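Local coordinates for AAEL008620-PA odorant-binding protein (Aedes aegypti, PDB 5V13) that binds juvenile hormone specifically in the hemolymph of the mosquito, holding it in a pocket of a largely helical fold of the odorant-binding protein family, at residues H145-R149 with F284-L288; C173-F179 with A191-V196; R198-W202 with V257-N262. The contacts are given in a common frame with arbitrary orientation. Numbering follows the deposited sequence.

Contact 1: H145-R149 with F284-L288; sequences HGDYR and FANNL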
loop_
_atom_site.group_PDB
_atom_site.type_symbol
_atom_site.label_atom_id
_atom_site.label_comp_id
_atom_site.label_asym_id
_atom_site.label_seq_id
_atom_site.Cartn_x
_atom_site.Cartn_y
_atom_site.Cartn_z
ATOM N N HIS B 145 -7.966 -0.104 15.875
ATOM C CA HIS B 145 -6.650 -0.135 15.234
ATOM C C HIS B 145 -5.499 -0.098 16.231
ATOM O O HIS B 145 -4.388 0.328 15.892
ATOM C CB HIS B 145 -6.535 0.991 14.209
ATOM C CG HIS B 145 -7.739 1.081 13.327
ATOM N ND1 HIS B 145 -8.212 -0.004 12.619
ATOM C CD2 HIS B 145 -8.612 2.092 13.101
ATOM C CE1 HIS B 145 -9.309 0.345 11.967
ATOM N NE2 HIS B 145 -9.568 1.613 12.236
ATOM N N GLY B 146 -5.737 -0.601 17.438
ATOM C CA GLY B 146 -4.697 -0.648 18.446
ATOM C C GLY B 146 -3.720 -1.802 18.325
ATOM O O GLY B 146 -2.664 -1.754 18.964
ATOM N N ASP B 147 -4.028 -2.829 17.527
ATOM C CA ASP B 147 -3.217 -4.049 17.441
ATOM C C ASP B 147 -2.581 -4.091 16.057
ATOM O O ASP B 147 -3.287 -4.218 15.050
ATOM C CB ASP B 147 -4.095 -5.276 17.697
ATOM C CG ASP B 147 -3.319 -6.594 17.752
ATOM O OD1 ASP B 147 -2.153 -6.672 17.294
ATOM O OD2 ASP B 147 -3.910 -7.579 18.258
ATOM N N TYR B 148 -1.250 -3.979 16.003
ATOM C CA TYR B 148 -0.564 -3.878 14.721
ATOM C C TYR B 148 -0.465 -5.207 13.986
ATOM O O TYR B 148 0.042 -5.238 12.862
ATOM C CB TYR B 148 0.838 -3.288 14.905
ATOM C CG TYR B 148 0.812 -1.793 15.167
ATOM C CD1 TYR B 148 -0.384 -1.082 15.136
ATOM C CD2 TYR B 148 1.982 -1.092 15.435
ATOM C CE1 TYR B 148 -0.415 0.288 15.375
ATOM C CE2 TYR B 148 1.961 0.273 15.671
ATOM C CZ TYR B 148 0.764 0.955 15.639
ATOM O OH TYR B 148 0.748 2.311 15.875
ATOM N N ARG B 149 -0.905 -6.311 14.590
ATOM C CA ARG B 149 -1.010 -7.547 13.819
ATOM C C ARG B 149 -1.993 -7.411 12.665
ATOM O O ARG B 149 -1.918 -8.195 11.706
ATOM C CB ARG B 149 -1.432 -8.704 14.725
ATOM C CG ARG B 149 -0.334 -9.177 15.663
ATOM C CD ARG B 149 -0.818 -10.311 16.555
ATOM N NE ARG B 149 -1.911 -9.884 17.430
ATOM C CZ ARG B 149 -2.463 -10.663 18.353
ATOM N NH1 ARG B 149 -2.021 -11.906 18.515
ATOM N NH2 ARG B 149 -3.452 -10.204 19.112
ATOM N N PHE B 284 3.946 -1.625 22.634
ATOM C CA PHE B 284 2.710 -2.269 23.077
ATOM C C PHE B 284 1.906 -2.783 21.889
ATOM O O PHE B 284 1.430 -3.926 21.894
ATOM C CB PHE B 284 1.866 -1.295 23.900
ATOM C CG PHE B 284 0.595 -1.887 24.423
ATOM C CD1 PHE B 284 0.589 -2.588 25.620
ATOM C CD2 PHE B 284 -0.590 -1.737 23.730
ATOM C CE1 PHE B 284 -0.572 -3.128 26.115
ATOM C CE2 PHE B 284 -1.757 -2.282 24.221
ATOM C CZ PHE B 284 -1.740 -2.981 25.421
ATOM N N ALA B 285 1.727 -1.939 20.870
ATOM C CA ALA B 285 0.892 -2.310 19.731
ATOM C C ALA B 285 1.510 -3.439 18.917
ATOM O O ALA B 285 0.783 -4.227 18.301
ATOM C CB ALA B 285 0.659 -1.097 18.834
ATOM N N ASN B 286 2.845 -3.534 18.911
ATOM C CA ASN B 286 3.541 -4.503 18.071
ATOM C C ASN B 286 3.534 -5.902 18.655
ATOM O O ASN B 286 3.650 -6.880 17.908
ATOM C CB ASN B 286 4.994 -4.080 17.865
ATOM C CG ASN B 286 5.211 -3.364 16.565
ATOM O OD1 ASN B 286 4.450 -3.538 15.615
ATOM N ND2 ASN B 286 6.268 -2.563 16.502
ATOM N N ASN B 287 3.440 -6.024 19.971
ATOM C CA ASN B 287 3.671 -7.298 20.630
ATOM C C ASN B 287 2.478 -7.670 21.495
ATOM O O ASN B 287 2.604 -7.991 22.676
ATOM C CB ASN B 287 4.974 -7.244 21.432
ATOM C CG ASN B 287 6.169 -6.809 20.581
ATOM O OD1 ASN B 287 6.803 -7.624 19.899
ATOM N ND2 ASN B 287 6.482 -5.517 20.623
ATOM N N LEU B 288 1.289 -7.627 20.900
ATOM C CA LEU B 288 0.087 -8.110 21.570
ATOM C C LEU B 288 -0.118 -9.596 21.292
ATOM O O LEU B 288 -0.832 -10.279 22.027
ATOM C CB LEU B 288 -1.141 -7.312 21.127
ATOM C CG LEU B 288 -1.370 -5.982 21.851
ATOM C CD1 LEU B 288 -2.406 -5.138 21.143
ATOM C CD2 LEU B 288 -1.796 -6.241 23.278
HETATM O O HOH W 1 0.517 -6.917 18.114
#

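Contact 2: C173-F179 with A191-V196; sequences CEKRTDF and AFLDCV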
loop_
_atom_site.group_PDB
_atom_site.type_symbol
_atom_site.label_atom_id
_atom_site.label_comp_id
_atom_site.label_asym_id
_atom_site.label_seq_id
_atom_site.Cartn_x
_atom_site.Cartn_y
_atom_site.Cartn_z
ATOM N N CYS B 173 -5.532 13.597 -1.859
ATOM C CA CYS B 173 -6.720 14.242 -2.409
ATOM C C CYS B 173 -6.615 14.425 -3.918
ATOM O O CYS B 173 -7.624 14.312 -4.624
ATOM C CB CYS B 173 -6.951 15.574 -1.714
ATOM S SG CYS B 173 -7.357 15.318 0.016
ATOM N N GLU B 174 -5.407 14.713 -4.424
ATOM C CA GLU B 174 -5.192 14.803 -5.869
ATOM C C GLU B 174 -5.577 13.504 -6.574
ATOM O O GLU B 174 -6.246 13.519 -7.614
ATOM C CB GLU B 174 -3.729 15.133 -6.166
ATOM C CG GLU B 174 -3.320 16.566 -5.900
ATOM C CD GLU B 174 -1.862 16.818 -6.268
ATOM O OE1 GLU B 174 -0.976 16.198 -5.645
ATOM O OE2 GLU B 174 -1.602 17.618 -7.191
ATOM N N LYS B 175 -5.117 12.373 -6.044
ATOM C CA LYS B 175 -5.451 11.080 -6.632
ATOM C C LYS B 175 -6.948 10.803 -6.558
ATOM O O LYS B 175 -7.565 10.375 -7.547
ATOM C CB LYS B 175 -4.657 9.972 -5.926
ATOM C CG LYS B 175 -3.176 9.942 -6.323
ATOM C CD LYS B 175 -2.340 9.140 -5.331
ATOM C CE LYS B 175 -2.612 7.642 -5.419
ATOM N NZ LYS B 175 -1.886 6.886 -4.339
ATOM N N ARG B 176 -7.550 11.034 -5.385
ATOM C CA ARG B 176 -8.957 10.692 -5.172
ATOM C C ARG B 176 -9.874 11.456 -6.112
ATOM O O ARG B 176 -10.922 10.937 -6.520
ATOM C CB ARG B 176 -9.337 10.976 -3.710
ATOM C CG ARG B 176 -10.807 10.760 -3.360
ATOM C CD ARG B 176 -11.029 10.977 -1.865
ATOM N NE ARG B 176 -12.410 10.728 -1.460
ATOM C CZ ARG B 176 -12.870 9.550 -1.048
ATOM N NH1 ARG B 176 -12.063 8.497 -0.987
ATOM N NH2 ARG B 176 -14.142 9.425 -0.690
ATOM N N THR B 177 -9.501 12.681 -6.481
ATOM C CA THR B 177 -10.337 13.493 -7.356
ATOM C C THR B 177 -9.808 13.578 -8.785
ATOM O O THR B 177 -10.399 14.287 -9.605
ATOM C CB THR B 177 -10.498 14.904 -6.770
ATOM O OG1 THR B 177 -9.222 15.543 -6.709
ATOM C CG2 THR B 177 -11.069 14.833 -5.367
ATOM N N ASP B 178 -8.724 12.867 -9.111
ATOM C CA ASP B 178 -8.141 12.887 -10.460
ATOM C C ASP B 178 -7.789 14.319 -10.878
ATOM O O ASP B 178 -8.140 14.787 -11.964
ATOM C CB ASP B 178 -9.089 12.221 -11.470
ATOM C CG ASP B 178 -8.403 11.832 -12.780
ATOM O OD1 ASP B 178 -7.157 11.898 -12.861
ATOM O OD2 ASP B 178 -9.126 11.448 -13.736
ATOM N N PHE B 179 -7.084 15.021 -9.994
ATOM C CA PHE B 179 -6.751 16.426 -10.188
ATOM C C PHE B 179 -5.285 16.628 -9.850
ATOM O O PHE B 179 -4.831 16.205 -8.788
ATOM C CB PHE B 179 -7.632 17.334 -9.308
ATOM C CG PHE B 179 -7.232 18.787 -9.339
ATOM C CD1 PHE B 179 -7.401 19.536 -10.497
ATOM C CD2 PHE B 179 -6.703 19.408 -8.217
ATOM C CE1 PHE B 179 -7.036 20.878 -10.537
ATOM C CE2 PHE B 179 -6.335 20.755 -8.257
ATOM C CZ PHE B 179 -6.499 21.479 -9.424
ATOM N N ALA B 191 -14.445 19.368 -5.076
ATOM C CA ALA B 191 -14.236 18.087 -4.405
ATOM C C ALA B 191 -12.809 17.954 -3.884
ATOM O O ALA B 191 -12.582 17.365 -2.819
ATOM C CB ALA B 191 -14.575 16.931 -5.347
ATOM N N PHE B 192 -11.829 18.487 -4.618
ATOM C CA PHE B 192 -10.448 18.453 -4.144
ATOM C C PHE B 192 -10.269 19.342 -2.921
ATOM O O PHE B 192 -9.696 18.912 -1.913
ATOM C CB PHE B 192 -9.493 18.873 -5.265
ATOM C CG PHE B 192 -8.109 19.221 -4.792
ATOM C CD1 PHE B 192 -7.196 18.225 -4.462
ATOM C CD2 PHE B 192 -7.704 20.546 -4.703
ATOM C CE1 PHE B 192 -5.914 18.544 -4.037
ATOM C CE2 PHE B 192 -6.425 20.874 -4.281
ATOM C CZ PHE B 192 -5.526 19.874 -3.939
ATOM N N LEU B 193 -10.776 20.579 -2.984
ATOM C CA LEU B 193 -10.689 21.483 -1.833
ATOM C C LEU B 193 -11.340 20.869 -0.600
ATOM O O LEU B 193 -10.789 20.933 0.507
ATOM C CB LEU B 193 -11.336 22.831 -2.168
ATOM C CG LEU B 193 -10.636 23.619 -3.281
ATOM C CD1 LEU B 193 -11.470 24.821 -3.730
ATOM C CD2 LEU B 193 -9.234 24.046 -2.835
ATOM N N ASP B 194 -12.524 20.282 -0.768
ATOM C CA ASP B 194 -13.211 19.672 0.366
ATOM C C ASP B 194 -12.372 18.559 0.981
ATOM O O ASP B 194 -12.250 18.469 2.213
ATOM C CB ASP B 194 -14.576 19.144 -0.080
ATOM C CG ASP B 194 -15.441 18.703 1.085
ATOM O OD1 ASP B 194 -15.783 19.557 1.928
ATOM O OD2 ASP B 194 -15.774 17.503 1.154
ATOM N N CYS B 195 -11.769 17.716 0.136
ATOM C CA CYS B 195 -10.912 16.639 0.632
ATOM C C CYS B 195 -9.744 17.191 1.442
ATOM O O CYS B 195 -9.442 16.693 2.533
ATOM C CB CYS B 195 -10.401 15.792 -0.539
ATOM S SG CYS B 195 -9.232 14.443 -0.086
ATOM N N VAL B 196 -9.074 18.226 0.921
ATOM C CA VAL B 196 -7.891 18.760 1.592
ATOM C C VAL B 196 -8.280 19.408 2.914
ATOM O O VAL B 196 -7.671 19.145 3.957
ATOM C CB VAL B 196 -7.152 19.762 0.688
ATOM C CG1 VAL B 196 -6.029 20.449 1.478
ATOM C CG2 VAL B 196 -6.570 19.065 -0.531
#

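Contact 3: R198-W202 with V257-N262; sequences RGFRW and VIRDRN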
loop_
_atom_site.group_PDB
_atom_site.type_symbol
_atom_site.label_atom_id
_atom_site.label_comp_id
_atom_site.label_asym_id
_atom_site.label_seq_id
_atom_site.Cartn_x
_atom_site.Cartn_y
_atom_site.Cartn_z
ATOM N N ARG B 198 -10.903 19.005 4.805
ATOM C CA ARG B 198 -11.332 18.036 5.810
ATOM C C ARG B 198 -10.166 17.217 6.343
ATOM O O ARG B 198 -10.167 16.843 7.520
ATOM C CB ARG B 198 -12.414 17.108 5.249
ATOM C CG ARG B 198 -13.742 17.808 5.054
ATOM C CD ARG B 198 -14.824 16.891 4.508
ATOM N NE ARG B 198 -16.079 17.627 4.331
ATOM C CZ ARG B 198 -17.095 17.582 5.190
ATOM N NH1 ARG B 198 -17.027 16.810 6.275
ATOM N NH2 ARG B 198 -18.192 18.285 4.951
ATOM N N GLY B 199 -9.172 16.917 5.499
ATOM C CA GLY B 199 -7.971 16.259 5.992
ATOM C C GLY B 199 -7.182 17.131 6.953
ATOM O O GLY B 199 -6.636 16.639 7.947
ATOM N N PHE B 200 -7.098 18.436 6.664
ATOM C CA PHE B 200 -6.462 19.400 7.558
ATOM C C PHE B 200 -7.314 19.704 8.792
ATOM O O PHE B 200 -6.827 20.378 9.710
ATOM C CB PHE B 200 -6.185 20.726 6.813
ATOM C CG PHE B 200 -5.065 20.656 5.772
ATOM C CD1 PHE B 200 -4.405 19.465 5.498
ATOM C CD2 PHE B 200 -4.676 21.812 5.081
ATOM C CE1 PHE B 200 -3.372 19.408 4.543
ATOM C CE2 PHE B 200 -3.647 21.774 4.118
ATOM C CZ PHE B 200 -2.994 20.570 3.849
ATOM N N ARG B 201 -8.573 19.251 8.814
ATOM C CA ARG B 201 -9.568 19.655 9.820
ATOM C C ARG B 201 -9.810 21.165 9.825
ATOM O O ARG B 201 -10.224 21.736 10.845
ATOM C CB ARG B 201 -9.194 19.160 11.224
ATOM C CG ARG B 201 -9.576 17.689 11.510
ATOM C CD ARG B 201 -8.745 16.685 10.673
ATOM N NE ARG B 201 -8.975 15.284 11.066
ATOM C CZ ARG B 201 -8.398 14.228 10.487
ATOM N NH1 ARG B 201 -7.534 14.390 9.476
ATOM N NH2 ARG B 201 -8.674 13.000 10.925
ATOM N N TRP B 202 -9.574 21.829 8.684
ATOM C CA TRP B 202 -10.065 23.196 8.504
ATOM C C TRP B 202 -11.582 23.214 8.339
ATOM O O TRP B 202 -12.242 24.186 8.723
ATOM C CB TRP B 202 -9.415 23.860 7.287
ATOM C CG TRP B 202 -7.968 24.177 7.422
ATOM C CD1 TRP B 202 -7.140 23.815 8.437
ATOM C CD2 TRP B 202 -7.174 24.955 6.513
ATOM N NE1 TRP B 202 -5.876 24.294 8.210
ATOM C CE2 TRP B 202 -5.870 25.008 7.041
ATOM C CE3 TRP B 202 -7.440 25.604 5.302
ATOM C CZ2 TRP B 202 -4.832 25.684 6.406
ATOM C CZ3 TRP B 202 -6.399 26.281 4.665
ATOM C CH2 TRP B 202 -5.116 26.321 5.223
ATOM N N VAL B 257 0.814 28.292 3.336
ATOM C CA VAL B 257 0.269 27.620 4.510
ATOM C C VAL B 257 -0.119 26.185 4.176
ATOM O O VAL B 257 0.190 25.258 4.933
ATOM C CB VAL B 257 -0.927 28.401 5.089
ATOM C CG1 VAL B 257 -1.590 27.589 6.201
ATOM C CG2 VAL B 257 -0.497 29.775 5.605
ATOM N N ILE B 258 -0.809 25.982 3.045
ATOM C CA ILE B 258 -1.211 24.637 2.644
ATOM C C ILE B 258 0.008 23.738 2.488
ATOM O O ILE B 258 0.003 22.578 2.921
ATOM C CB ILE B 258 -2.046 24.694 1.346
ATOM C CG1 ILE B 258 -3.403 25.355 1.623
ATOM C CG2 ILE B 258 -2.220 23.292 0.738
ATOM C CD1 ILE B 258 -4.277 25.551 0.379
ATOM N N ARG B 259 1.070 24.257 1.872
ATOM C CA ARG B 259 2.290 23.474 1.694
ATOM C C ARG B 259 2.908 23.114 3.036
ATOM O O ARG B 259 3.322 21.970 3.251
ATOM C CB ARG B 259 3.299 24.248 0.846
ATOM C CG ARG B 259 3.294 23.887 -0.637
ATOM C CD ARG B 259 4.561 24.380 -1.371
ATOM N NE ARG B 259 5.749 23.573 -1.079
ATOM C CZ ARG B 259 6.088 22.454 -1.724
ATOM N NH1 ARG B 259 5.328 21.987 -2.712
ATOM N NH2 ARG B 259 7.188 21.793 -1.374
ATOM N N ASP B 260 2.968 24.082 3.951
ATOM C CA ASP B 260 3.564 23.856 5.265
ATOM C C ASP B 260 2.793 22.805 6.055
ATOM O O ASP B 260 3.392 21.877 6.613
ATOM C CB ASP B 260 3.617 25.176 6.034
ATOM C CG ASP B 260 4.420 25.067 7.311
ATOM O OD1 ASP B 260 5.650 24.941 7.207
ATOM O OD2 ASP B 260 3.826 25.100 8.406
ATOM N N ARG B 261 1.457 22.938 6.119
ATOM C CA ARG B 261 0.652 21.936 6.818
ATOM C C ARG B 261 0.761 20.584 6.132
ATOM O O ARG B 261 0.866 19.548 6.799
ATOM C CB ARG B 261 -0.823 22.381 6.890
ATOM C CG ARG B 261 -1.789 21.368 7.535
ATOM C CD ARG B 261 -1.369 20.978 8.971
ATOM N NE ARG B 261 -2.138 19.853 9.504
ATOM C CZ ARG B 261 -3.369 19.949 10.000
ATOM N NH1 ARG B 261 -3.980 21.124 10.012
ATOM N NH2 ARG B 261 -4.000 18.867 10.456
ATOM N N ASN B 262 0.733 20.582 4.793
ATOM C CA ASN B 262 0.760 19.339 4.031
ATOM C C ASN B 262 1.927 18.460 4.445
ATOM O O ASN B 262 1.767 17.244 4.599
ATOM C CB ASN B 262 0.847 19.634 2.535
ATOM C CG ASN B 262 0.609 18.403 1.689
ATOM O OD1 ASN B 262 -0.282 17.603 1.969
ATOM N ND2 ASN B 262 1.405 18.245 0.644
#

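Contact 1: H145-R149 with F284-L288
A bridging water is the most unusual feature: water 1 donates to Asp147 OD1 (2.8 Å) and Ala285 O (2.7 Å) and accepts from Leu288 N (3.0 Å), joining a loop to the chain's C-terminal end. Beside it the one direct hydrogen bond runs from Tyr148 N to Ala285 O (3.1 Å), so this carbonyl, in the last turn of helix 278-286, serves both loop and water. The Tyr148 ring lies flat on the Ala285 methyl, a CH-pi contact with CB 3.5 Å from the ring centroid, and the Tyr148 side chain lies about 5 Å from the bound juvenile hormone. Asp147 OD1 also accepts from Arg149 N (3.0 Å), closing an Asx turn, while Arg149 NH2 forms a salt bridge with Asp147 OD2 (2.8 Å). Leu288 CD1 packs at 3.8 Å from Asp147 CG. Polar groups at a helix end are thus met by a backbone amide and by a water that a carboxylate holds, consistent with the C-terminal residues being fixed against the loop.

Contact 2: C173-F179 with A191-V196
Phe192 presents one ring face to Phe179, whose CD2 comes within 3.7 Å of Phe192 CG; the two rings meet obliquely, their centroids 5.0 Å apart and their planes at 54°. Around the same ring gather Cys173, with CB 3.8 Å from Phe192 CD1, and the aliphatic part of Glu174, with CG 3.8 Å from Phe192 CE1. One aromatic residue of the second helix is thus embraced by a helical turn and by the chain that leaves it. That departure is a Schellman motif: Asp178 takes positive phi, Phe179 N bonds to Glu174 O (2.9 Å) and Asp178 N to Lys175 O (3.2 Å), and the turn brings the Phe179 side chain back against the partner helix.

The covalent link is the disulfide between Cys173 SG and Cys195 SG (2.1 Å, chi3 -74°), where the two backbones come nearest. Val196 CG2 packs on Cys173 CB at 3.7 Å. Thr177 turns its OG1 back to Cys173 O (2.9 Å), satisfying the hydroxyl within its own helix, and its CG2 faces Ala191 CB at 4.1 Å. No hydrogen bond crosses between the segments; sulfur and apolar contacts join them. Helices 169-177 and 190-199 form a disulfide-linked, roughly antiparallel pair; the axes of segments 173-177 and 191-196 approach to 9.1 Å at 142°; Trp181 also meets Phe192, and helix 239-247 packs against Leu193.

Contact 3: R198-W202 with V257-N262
Arg261 reaches back from helix 251-264 to the C-terminal end of helix 190-199, where its NH1 donates to Phe200 O (3.0 Å) and its NH2 adds a weak bond to the same Phe200 O (3.3 Å). Its charge is met by salt bridges from NH1 to Asp217 and Glu213 of helix 211-220, and Asp217 also accepts from Trp202 NE1, so three parts of the chain share one polar cluster. The aliphatic stem of Arg261 is used as well: CG sits over the Phe200 ring, 3.6 Å from its centroid, in a CH-pi contact. Farther out, Phe200 CE2 touches Ile258 CG2 at 4.0 Å. Trp202 brings CZ2 to Val257 CG1 (3.8 Å), at the edge of its ring, and CH2 to Ile258 CG1 (4.1 Å). Arg201, at positive phi just past the helix, folds its NH1 onto Gly199 O (2.9 Å) and makes a salt bridge with Glu27. The whole exemplifies a buried arginine bonded to a carbonyl at a helix C-terminus, within the largely helical architecture of this odorant-binding-protein relative.

Overall arrangement
Followed from the N terminus, the chain first enters contact 1 at the loop after helix 137-143, but that contact closes only at the very C-terminus, enclosing everything between. Nested within its long loop lie the other two, in series: contact 2 closes a short loop between helices 169-177 and 190-199, and contact 3 then opens at the end of that second helix and closes on helix 251-264. Helix 190-199 is thus shared by both, their centres about 13 Å apart. Contact 1 stands away, its centre about 31 Å from contact 2 and 29 Å from contact 3, tying the C-terminal helix 278-286 to the loop before helix 151-158.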